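Local coordinates for putative rRNA methylase (Clostridium thermocellum ATCC 27405, PDB 3EEY) that is a putative rRNA methylase that binds S-adenosylmethionine and probably transfers its methyl group to ribosomal RNA, at the interface of chains A and B. Coordinates in Å, arbitrary orientation; residue numbers count along the deposited sequence, not the author numbering. Chains: chain A/B, Putative rRNA methylase.

Contact 1: the interface of chains A and B. Residues chain A 157, 160-162, 165-167; chain B 174-175.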
loop_
_atom_site.group_PDB
_atom_site.type_symbol
_atom_site.label_atom_id
_atom_site.label_comp_id
_atom_site.label_asym_id
_atom_site.label_seq_id
_atom_site.Cartn_x
_atom_site.Cartn_y
_atom_site.Cartn_z
ATOM N N LEU A 157 15.691 5.112 -4.101
ATOM C CA LEU A 157 14.313 5.316 -4.564
ATOM C C LEU A 157 13.608 6.544 -3.989
ATOM O O LEU A 157 12.689 7.071 -4.619
ATOM C CB LEU A 157 13.472 4.068 -4.335
ATOM C CG LEU A 157 13.815 2.883 -5.239
ATOM C CD1 LEU A 157 13.030 1.670 -4.800
ATOM C CD2 LEU A 157 13.560 3.192 -6.702
ATOM N N VAL A 160 14.079 9.509 -6.561
ATOM C CA VAL A 160 13.437 9.442 -7.872
ATOM C C VAL A 160 12.460 10.613 -8.071
ATOM O O VAL A 160 11.651 10.914 -7.189
ATOM C CB VAL A 160 12.752 8.053 -8.071
ATOM C CG1 VAL A 160 11.894 8.011 -9.324
ATOM C CG2 VAL A 160 13.800 6.949 -8.142
ATOM N N ASP A 161 12.565 11.282 -9.222
ATOM C CA ASP A 161 11.746 12.456 -9.562
ATOM C C ASP A 161 10.257 12.149 -9.472
ATOM O O ASP A 161 9.747 11.328 -10.235
ATOM C CB ASP A 161 12.109 12.967 -10.966
ATOM C CG ASP A 161 11.484 14.331 -11.300
ATOM O OD1 ASP A 161 10.819 14.952 -10.446
ATOM O OD2 ASP A 161 11.675 14.792 -12.444
ATOM N N GLN A 162 9.577 12.830 -8.546
ATOM C CA GLN A 162 8.154 12.605 -8.277
ATOM C C GLN A 162 7.234 13.052 -9.405
ATOM O O GLN A 162 6.078 12.635 -9.467
ATOM C CB GLN A 162 7.729 13.240 -6.947
ATOM C CG GLN A 162 7.811 14.760 -6.899
ATOM C CD GLN A 162 7.335 15.325 -5.573
ATOM O OE1 GLN A 162 8.135 15.763 -4.752
ATOM N NE2 GLN A 162 6.026 15.309 -5.356
ATOM N N PHE A 165 7.838 9.666 -11.594
ATOM C CA PHE A 165 7.459 8.383 -10.983
ATOM C C PHE A 165 6.770 8.547 -9.638
ATOM O O PHE A 165 7.143 9.401 -8.831
ATOM C CB PHE A 165 8.677 7.460 -10.797
ATOM C CG PHE A 165 9.410 7.120 -12.073
ATOM C CD1 PHE A 165 9.083 5.976 -12.793
ATOM C CD2 PHE A 165 10.450 7.923 -12.539
ATOM C CE1 PHE A 165 9.758 5.660 -13.972
ATOM C CE2 PHE A 165 11.130 7.615 -13.719
ATOM C CZ PHE A 165 10.788 6.487 -14.432
ATOM N N ILE A 166 5.756 7.720 -9.409
ATOM C CA ILE A 166 5.203 7.487 -8.071
ATOM C C ILE A 166 5.977 6.339 -7.429
ATOM O O ILE A 166 6.098 5.283 -8.018
ATOM C CB ILE A 166 3.696 7.112 -8.112
ATOM C CG1 ILE A 166 2.881 8.187 -8.834
ATOM C CG2 ILE A 166 3.143 6.903 -6.704
ATOM C CD1 ILE A 166 1.420 7.820 -9.036
ATOM N N VAL A 167 6.527 6.556 -6.240
ATOM C CA VAL A 167 7.203 5.487 -5.507
ATOM C C VAL A 167 6.461 5.261 -4.180
ATOM O O VAL A 167 6.448 6.111 -3.298
ATOM C CB VAL A 167 8.724 5.766 -5.284
ATOM C CG1 VAL A 167 9.394 4.583 -4.578
ATOM C CG2 VAL A 167 9.439 6.048 -6.609
ATOM N N ASN B 174 9.270 9.256 -2.276
ATOM C CA ASN B 174 9.969 10.186 -3.154
ATOM C C ASN B 174 9.265 11.545 -3.289
ATOM O O ASN B 174 9.670 12.385 -4.093
ATOM C CB ASN B 174 10.188 9.544 -4.518
ATOM C CG ASN B 174 8.926 9.497 -5.348
ATOM O OD1 ASN B 174 7.822 9.365 -4.819
ATOM N ND2 ASN B 174 9.083 9.611 -6.661
ATOM N N GLN B 175 8.189 11.738 -2.526
ATOM C CA GLN B 175 7.482 13.023 -2.493
ATOM C C GLN B 175 7.967 13.871 -1.330
ATOM O O GLN B 175 8.218 13.350 -0.252
ATOM C CB GLN B 175 5.976 12.825 -2.381
ATOM C CG GLN B 175 5.305 12.351 -3.657
ATOM C CD GLN B 175 3.835 12.073 -3.462
ATOM O OE1 GLN B 175 3.157 12.763 -2.707
ATOM N NE2 GLN B 175 3.334 11.046 -4.135
HETATM O O HOH W 1 5.318 9.398 -5.437
HETATM O O HOH W 2 10.994 13.965 -6.311
#

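Contact 2: the interface of chains A and B. Residues chain A 166-169; chain B 171-174.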
loop_
_atom_site.group_PDB
_atom_site.type_symbol
_atom_site.label_atom_id
_atom_site.label_comp_id
_atom_site.label_asym_id
_atom_site.label_seq_id
_atom_site.Cartn_x
_atom_site.Cartn_y
_atom_site.Cartn_z
ATOM N N ILE A 166 5.756 7.720 -9.409
ATOM C CA ILE A 166 5.203 7.487 -8.071
ATOM C C ILE A 166 5.977 6.339 -7.429
ATOM O O ILE A 166 6.098 5.283 -8.018
ATOM C CB ILE A 166 3.696 7.112 -8.112
ATOM C CG1 ILE A 166 2.881 8.187 -8.834
ATOM C CG2 ILE A 166 3.143 6.903 -6.704
ATOM C CD1 ILE A 166 1.420 7.820 -9.036
ATOM N N VAL A 167 6.527 6.556 -6.240
ATOM C CA VAL A 167 7.203 5.487 -5.507
ATOM C C VAL A 167 6.461 5.261 -4.180
ATOM O O VAL A 167 6.448 6.111 -3.298
ATOM C CB VAL A 167 8.724 5.766 -5.284
ATOM C CG1 VAL A 167 9.394 4.583 -4.578
ATOM C CG2 VAL A 167 9.439 6.048 -6.609
ATOM N N GLN A 168 5.825 4.107 -4.064
ATOM C CA GLN A 168 5.007 3.807 -2.916
ATOM C C GLN A 168 5.581 2.633 -2.145
ATOM O O GLN A 168 5.781 1.561 -2.701
ATOM C CB GLN A 168 3.591 3.500 -3.365
ATOM C CG GLN A 168 2.627 3.213 -2.255
ATOM C CD GLN A 168 1.439 2.411 -2.741
ATOM O OE1 GLN A 168 0.371 2.955 -2.993
ATOM N NE2 GLN A 168 1.629 1.108 -2.897
ATOM N N ARG A 169 5.847 2.849 -0.861
ATOM C CA ARG A 169 6.287 1.788 0.020
ATOM C C ARG A 169 5.136 1.260 0.888
ATOM O O ARG A 169 4.367 2.031 1.440
ATOM C CB ARG A 169 7.427 2.269 0.900
ATOM C CG ARG A 169 8.062 1.141 1.707
ATOM C CD ARG A 169 8.922 1.658 2.837
ATOM N NE ARG A 169 8.291 2.728 3.613
ATOM C CZ ARG A 169 8.964 3.573 4.396
ATOM N NH1 ARG A 169 10.282 3.466 4.511
ATOM N NH2 ARG A 169 8.327 4.521 5.063
ATOM N N ASP B 171 3.255 4.609 2.160
ATOM C CA ASP B 171 4.073 5.802 2.233
ATOM C C ASP B 171 4.621 6.090 0.845
ATOM O O ASP B 171 5.077 5.192 0.164
ATOM C CB ASP B 171 5.226 5.563 3.225
ATOM C CG ASP B 171 5.786 6.845 3.816
ATOM O OD1 ASP B 171 5.416 7.955 3.369
ATOM O OD2 ASP B 171 6.611 6.733 4.746
ATOM N N PHE B 172 4.550 7.346 0.432
ATOM C CA PHE B 172 5.131 7.805 -0.830
ATOM C C PHE B 172 6.472 8.469 -0.577
ATOM O O PHE B 172 6.541 9.642 -0.206
ATOM C CB PHE B 172 4.164 8.733 -1.553
ATOM C CG PHE B 172 2.845 8.079 -1.848
ATOM C CD1 PHE B 172 2.682 7.326 -3.003
ATOM C CD2 PHE B 172 1.779 8.173 -0.946
ATOM C CE1 PHE B 172 1.473 6.691 -3.272
ATOM C CE2 PHE B 172 0.567 7.543 -1.207
ATOM C CZ PHE B 172 0.409 6.807 -2.371
ATOM N N ILE B 173 7.536 7.695 -0.776
ATOM C CA ILE B 173 8.852 8.022 -0.212
ATOM C C ILE B 173 9.682 9.010 -1.035
ATOM O O ILE B 173 10.674 9.541 -0.538
ATOM C CB ILE B 173 9.670 6.741 0.105
ATOM C CG1 ILE B 173 9.981 5.952 -1.168
ATOM C CG2 ILE B 173 8.911 5.858 1.088
ATOM C CD1 ILE B 173 10.932 4.782 -0.961
ATOM N N ASN B 174 9.270 9.256 -2.276
ATOM C CA ASN B 174 9.969 10.186 -3.154
ATOM C C ASN B 174 9.265 11.545 -3.289
ATOM O O ASN B 174 9.670 12.385 -4.093
ATOM C CB ASN B 174 10.188 9.544 -4.518
ATOM C CG ASN B 174 8.926 9.497 -5.348
ATOM O OD1 ASN B 174 7.822 9.365 -4.819
ATOM N ND2 ASN B 174 9.083 9.611 -6.661
HETATM O O HOH W 3 5.318 9.398 -5.437
#

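Contact 1: the interface of chains A and B
A:Val167 lays its CG2 methyl against the side-chain amide of B:Asn174, with CG2 of A:Val167 3.7 Å from CG of B:Asn174, the amide carbon. The two side chains cross obliquely. Both chains belong to the S-adenosylmethionine-dependent methyltransferase family, and here a loop residue of one copy reaches in beside the start of strand 165-172 of the other. Chain A hides 91 Å² of B:Asn174. Its CG lies between the backbone N and the carbonyl carbon (chi1 75°), which carries the amide toward the backbone of chain A. Its CB packs near the carbonyl oxygens of A:Leu157 and A:Val160.

The amide nitrogen donates to two backbone carbonyls. ND2 of B:Asn174 lies 2.9 Å from O of A:Phe165, in a fairly straight bond (162° at H) with that oxygen in the amide plane. ND2 of B:Asn174 also lies 2.9 Å from O of A:Val160, which is tilted out of that plane. In both bonds the donor sits above the carbonyl plane. Together they fix the rotation of the amide. On the other branch, OD1 of B:Asn174 accepts a weak hydrogen bond from N of A:Val167 and is 2.6 Å from the oxygen of water 1. This water also contacts NE2 of B:Gln175 and N of A:Val167.

Farther out, A:Gln162 crosses B:Gln175 at about a right angle. NE2 of A:Gln162 comes 3.5 Å from CG of B:Gln175, and the amide planes are 28° apart. This is packing of an amide against the aliphatic stem. At the polar rim, water 2 links O of B:Asn174, at 3.0 Å, to N of A:Gln162 and to O of A:Val160.

Contact 2: the interface of chains A and B
A:Arg169 and B:Asp171 pair as antiparallel strand residues, with N of A:Arg169 2.7 Å from O of B:Asp171 and N of B:Asp171 2.9 Å from O of A:Arg169. A further backbone bond runs from N of B:Ile173 to O of A:Val167.

The side chains of A:Arg169 and B:Asp171 lie alongside each other and point the same way. The guanidinium NH2 of A:Arg169 is 2.8 Å from the carboxylate oxygen OD2 of B:Asp171 in a salt bridge. The N-H does not point at this oxygen, and the two planes are 54° apart, so the attraction is probably mainly electrostatic. The arginine chain bends at chi3 (46°), bringing its guanidinium over B:Ile173. CG2 of B:Ile173 lies over the centre of one guanidinium face of A:Arg169, 4.0 Å above its plane. The same methyl meets CB of A:Arg169, so it packs against both ends of the arginine side chain.

The other branch of B:Ile173 turns to A:Val167. CG1 of B:Ile173 is 3.7 Å from the CG1 methyl of A:Val167.

B:Phe172 points the opposite way from B:Ile173. Its ring lies alongside A:Ile166 and A:Gln168. CD1 of B:Phe172 is 3.8 Å from CG2 of A:Ile166, while CE1 of B:Phe172 is 3.8 Å from CG of A:Gln168. The glutamine chain is extended beyond CG and runs beside the ring, with its amide plane turned 61° from the ring plane.

The site joins strand 165-172 of chain A to the end of the same strand in chain B and the loop that follows it, so the sheets of the two copies meet edge to edge here.

The C-alpha centres of contact 1 and contact 2 are about 6 Å apart, and the contacts share A:Ile166, A:Val167 and B:Asn174. They form one continuous strip along strand 165-172 of chain A. Contact 2 supplies the strand pairing. Contact 1 carries the chain B segment past the strand's end into the loop region of chain A. Because the interface is two-fold symmetric, both patches recur with the chains exchanged. The strand pairing thus has a loop contact beyond each end. This suggests a specific dimer, although the structure alone does not show that it forms in solution.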